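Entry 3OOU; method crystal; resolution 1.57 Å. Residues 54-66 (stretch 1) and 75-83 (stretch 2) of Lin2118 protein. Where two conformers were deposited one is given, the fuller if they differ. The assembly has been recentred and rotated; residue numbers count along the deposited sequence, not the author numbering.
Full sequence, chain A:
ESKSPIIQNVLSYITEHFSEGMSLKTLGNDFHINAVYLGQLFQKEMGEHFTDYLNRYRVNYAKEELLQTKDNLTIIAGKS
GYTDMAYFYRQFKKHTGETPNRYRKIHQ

Stretch 1 (54-66) LNRYRVNYAKEEL
Stretch 2, residues 75-83: IIAGKSGYT

Packing between these stretches turns on a glycine: Gly-81, the first residue to leave helical geometry after the second helix, has phi/psi 100/17 and closes a Schellman motif, with Gly-81 N bonded to Gly-78 O (3.1 Å) and Tyr-82 N to Ala-77 O (2.9 Å). A CB here would jam against the preceding carbonyl and lie 2.5 Å from Arg-58 NE, so both the turn and the contact call for glycine. Stretch 1 is helical throughout (54-66), with phi/psi near -64/-40; stretch 2 is helical over 75-79, then Ser-80 takes -93/-3 and Tyr-82 an extended -111/133. The helices run roughly antiparallel, at 140°, with axes 9.3 Å apart at closest approach, and the register is set by Arg-58 CA and Ser-80 CA, 5.4 Å apart. Together the stretches bury 557 Å², without a clear direct hydrogen bond between them.

Arg-58 points toward stretch 2 and is extended (chi1 m, chi2 and chi3 t), laying its chain along the turn: Arg-58 CG is 3.1 Å from Ser-80 O, and Gly-81 O sits over one face of the guanidinium, 3.3 Å from Arg-58 NH1 but at a poor angle for a hydrogen bond. Arg-58 NE and NH2 are satisfied elsewhere in the structure. Tyr-82 (chi1 m, chi2 -88°) starts sideways, but its end reaches the first helix. Its CE2 lies 3.6 Å from Arg-58 CB and its OH 3.6 Å from Val-59 CG2, while Asn-55 (chi1 m) approaches the ring edge. Arg-58 CZ stands 5.8 Å from the centroid of the Tyr-82 ring, nearly on its normal, at most a weak cation-pi attraction.

Ser-80 (chi1 m) suits its buried site because Ser-80 OG donates back to Ile-76 O (2.8 Å), leaving a small side chain against the first helix: Ser-80 OG is 3.4 Å from Ala-62 CB and 3.6 Å from Tyr-61 CD2, at that ring's edge. Tyr-61 is t. The short methyl of Ala-62 lets the chains come close here.

Farther along, Ile-76 (chi1 m, chi2 t) supplies the apolar centre: Ile-76 CD1 meets Leu-66 CD2 at 3.9 Å, Ile-76 CG1 meets Glu-65 CG at 3.7 Å, and Ile-76 CG2 is 4.5 Å from Ala-62 CB. Leu-66 is m, t. Beside this patch, Glu-65 (t, p) and Lys-79 (m, t, t, t) form a long salt bridge, Glu-65 OE1 to Lys-79 NZ 3.9 Å. One water closes the gap, donating to Glu-65 OE1 (2.6 Å) and accepting from Lys-79 NZ (3.0 Å).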

# COMPACT_ATOMS: atom_id res chain seq x y z
N LEU A 54 -3.18 2.66 2.06
CA LEU A 54 -2.61 1.76 1.07
C LEU A 54 -1.11 1.54 1.30
O LEU A 54 -0.63 0.40 1.22
CB LEU A 54 -2.90 2.25 -0.35
CG LEU A 54 -2.40 1.35 -1.48
CD1 LEU A 54 -2.99 -0.07 -1.41
CD2 LEU A 54 -2.71 2.00 -2.82
N ASN A 55 -0.38 2.61 1.60
CA ASN A 55 1.05 2.49 1.92
C ASN A 55 1.31 1.60 3.13
O ASN A 55 2.19 0.74 3.08
CB ASN A 55 1.70 3.87 2.09
CG ASN A 55 2.06 4.52 0.76
OD1 ASN A 55 1.66 5.66 0.47
ND2 ASN A 55 2.82 3.81 -0.05
N ARG A 56 0.55 1.77 4.22
CA ARG A 56 0.74 0.91 5.38
C ARG A 56 0.48 -0.55 5.01
O ARG A 56 1.25 -1.44 5.41
CB ARG A 56 -0.13 1.35 6.57
CG ARG A 56 0.31 0.72 7.89
CD ARG A 56 -0.60 1.11 9.05
NE ARG A 56 -1.99 1.12 8.63
CZ ARG A 56 -2.69 2.22 8.40
NH1 ARG A 56 -2.14 3.42 8.58
NH2 ARG A 56 -3.95 2.13 8.00
N TYR A 57 -0.57 -0.80 4.23
CA TYR A 57 -0.94 -2.14 3.81
C TYR A 57 0.20 -2.79 3.00
O TYR A 57 0.61 -3.92 3.26
CB TYR A 57 -2.25 -2.12 3.01
CG TYR A 57 -2.87 -3.48 2.81
CD1 TYR A 57 -3.82 -3.97 3.71
CD2 TYR A 57 -2.49 -4.29 1.74
CE1 TYR A 57 -4.38 -5.23 3.54
CE2 TYR A 57 -3.04 -5.56 1.57
CZ TYR A 57 -3.99 -6.02 2.46
OH TYR A 57 -4.54 -7.28 2.30
N ARG A 58 0.72 -2.03 2.04
CA ARG A 58 1.80 -2.51 1.18
C ARG A 58 3.10 -2.72 1.93
O ARG A 58 3.80 -3.71 1.71
CB ARG A 58 2.00 -1.52 0.04
CG ARG A 58 0.88 -1.56 -0.98
CD ARG A 58 1.03 -0.47 -2.02
NE ARG A 58 0.24 -0.78 -3.20
CZ ARG A 58 0.04 0.05 -4.22
NH1 ARG A 58 0.56 1.28 -4.20
NH2 ARG A 58 -0.67 -0.35 -5.28
N VAL A 59 3.42 -1.79 2.84
CA VAL A 59 4.64 -1.91 3.63
C VAL A 59 4.57 -3.12 4.56
O VAL A 59 5.57 -3.82 4.76
CB VAL A 59 4.96 -0.60 4.40
CG1 VAL A 59 6.05 -0.82 5.44
CG2 VAL A 59 5.39 0.49 3.42
N ASN A 60 3.38 -3.41 5.10
CA ASN A 60 3.23 -4.60 5.94
C ASN A 60 3.52 -5.89 5.19
O ASN A 60 4.11 -6.80 5.74
CB ASN A 60 1.87 -4.64 6.63
CG ASN A 60 1.81 -3.73 7.84
OD1 ASN A 60 2.84 -3.33 8.38
ND2 ASN A 60 0.60 -3.38 8.26
N TYR A 61 3.13 -5.94 3.91
CA TYR A 61 3.51 -7.07 3.08
C TYR A 61 5.02 -7.11 2.85
O TYR A 61 5.65 -8.15 3.03
CB TYR A 61 2.78 -7.02 1.73
CG TYR A 61 3.06 -8.25 0.91
CD1 TYR A 61 2.36 -9.43 1.17
CD2 TYR A 61 4.01 -8.26 -0.10
CE1 TYR A 61 2.58 -10.57 0.46
CE2 TYR A 61 4.25 -9.43 -0.84
CZ TYR A 61 3.51 -10.58 -0.54
OH TYR A 61 3.67 -11.77 -1.21
N ALA A 62 5.59 -5.97 2.45
CA ALA A 62 7.01 -5.87 2.11
C ALA A 62 7.89 -6.32 3.27
O ALA A 62 8.87 -7.03 3.06
CB ALA A 62 7.37 -4.45 1.70
N LYS A 63 7.53 -5.91 4.48
CA LYS A 63 8.36 -6.20 5.64
C LYS A 63 8.39 -7.70 5.97
O LYS A 63 9.41 -8.20 6.45
CB LYS A 63 7.97 -5.34 6.85
CG LYS A 63 6.75 -5.77 7.62
CD LYS A 63 6.38 -4.69 8.64
CE LYS A 63 5.34 -5.17 9.62
NZ LYS A 63 4.89 -4.03 10.48
N GLU A 64 7.30 -8.41 5.68
CA GLU A 64 7.30 -9.84 5.88
C GLU A 64 8.06 -10.54 4.75
O GLU A 64 8.83 -11.46 5.00
CB GLU A 64 5.88 -10.39 6.03
CG GLU A 64 5.82 -11.87 6.36
CD GLU A 64 6.39 -12.22 7.71
OE1 GLU A 64 6.73 -11.30 8.49
OE2 GLU A 64 6.50 -13.42 8.01
N GLU A 65 7.89 -10.06 3.51
CA GLU A 65 8.57 -10.65 2.37
C GLU A 65 10.10 -10.53 2.50
O GLU A 65 10.84 -11.43 2.09
CB GLU A 65 8.04 -10.02 1.07
CG GLU A 65 8.54 -10.67 -0.23
CD GLU A 65 7.91 -12.00 -0.56
OE1 GLU A 65 8.44 -12.67 -1.46
OE2 GLU A 65 6.89 -12.39 0.06
N LEU A 66 10.55 -9.44 3.11
CA LEU A 66 11.98 -9.19 3.33
C LEU A 66 12.60 -10.18 4.31
O LEU A 66 13.82 -10.40 4.29
CB LEU A 66 12.20 -7.77 3.86
CG LEU A 66 12.15 -6.66 2.82
CD1 LEU A 66 12.01 -5.33 3.53
CD2 LEU A 66 13.39 -6.69 1.93
N ILE A 75 12.92 -6.03 -6.30
CA ILE A 75 11.94 -7.03 -6.72
C ILE A 75 10.81 -7.13 -5.69
O ILE A 75 9.63 -7.22 -6.03
CB ILE A 75 12.60 -8.41 -6.99
CG1 ILE A 75 13.70 -8.28 -8.04
CG2 ILE A 75 11.57 -9.43 -7.45
CD1 ILE A 75 14.23 -9.59 -8.57
N ILE A 76 11.18 -7.11 -4.41
CA ILE A 76 10.18 -7.19 -3.33
C ILE A 76 9.27 -5.96 -3.31
O ILE A 76 8.05 -6.08 -3.12
CB ILE A 76 10.82 -7.47 -1.96
CG1 ILE A 76 11.33 -8.91 -1.93
CG2 ILE A 76 9.80 -7.22 -0.83
CD1 ILE A 76 12.25 -9.24 -0.77
N ALA A 77 9.86 -4.78 -3.53
CA ALA A 77 9.08 -3.55 -3.63
C ALA A 77 8.06 -3.65 -4.76
O ALA A 77 6.90 -3.26 -4.61
CB ALA A 77 10.00 -2.37 -3.84
N GLY A 78 8.49 -4.23 -5.88
CA GLY A 78 7.60 -4.45 -7.02
C GLY A 78 6.43 -5.35 -6.66
O GLY A 78 5.28 -5.05 -7.00
N LYS A 79 6.73 -6.43 -5.95
CA LYS A 79 5.69 -7.38 -5.53
C LYS A 79 4.73 -6.76 -4.52
O LYS A 79 3.62 -7.25 -4.34
CB LYS A 79 6.33 -8.63 -4.92
CG LYS A 79 7.08 -9.48 -5.91
CD LYS A 79 7.72 -10.63 -5.18
CE LYS A 79 8.22 -11.69 -6.11
NZ LYS A 79 8.30 -12.98 -5.39
N SER A 80 5.17 -5.68 -3.87
CA SER A 80 4.39 -5.01 -2.84
C SER A 80 3.56 -3.86 -3.41
O SER A 80 2.80 -3.23 -2.68
CB SER A 80 5.30 -4.51 -1.72
OG SER A 80 6.11 -5.56 -1.22
N GLY A 81 3.71 -3.60 -4.70
CA GLY A 81 2.95 -2.54 -5.37
C GLY A 81 3.67 -1.23 -5.60
O GLY A 81 3.02 -0.21 -5.86
N TYR A 82 5.00 -1.24 -5.52
CA TYR A 82 5.81 -0.02 -5.76
C TYR A 82 6.61 -0.11 -7.03
O TYR A 82 7.30 -1.10 -7.28
CB TYR A 82 6.77 0.24 -4.60
CG TYR A 82 6.08 0.59 -3.32
CD1 TYR A 82 5.75 1.91 -3.01
CD2 TYR A 82 5.71 -0.41 -2.43
CE1 TYR A 82 5.09 2.23 -1.83
CE2 TYR A 82 5.05 -0.11 -1.25
CZ TYR A 82 4.74 1.20 -0.95
OH TYR A 82 4.09 1.46 0.23
N THR A 83 6.54 0.96 -7.83
CA THR A 83 7.38 1.09 -9.01
C THR A 83 8.39 2.23 -8.86
O THR A 83 9.36 2.31 -9.61
CB THR A 83 6.54 1.31 -10.28
OG1 THR A 83 5.76 2.50 -10.14
CG2 THR A 83 5.62 0.12 -10.54
O HOH W 1 10.13 -11.82 -3.28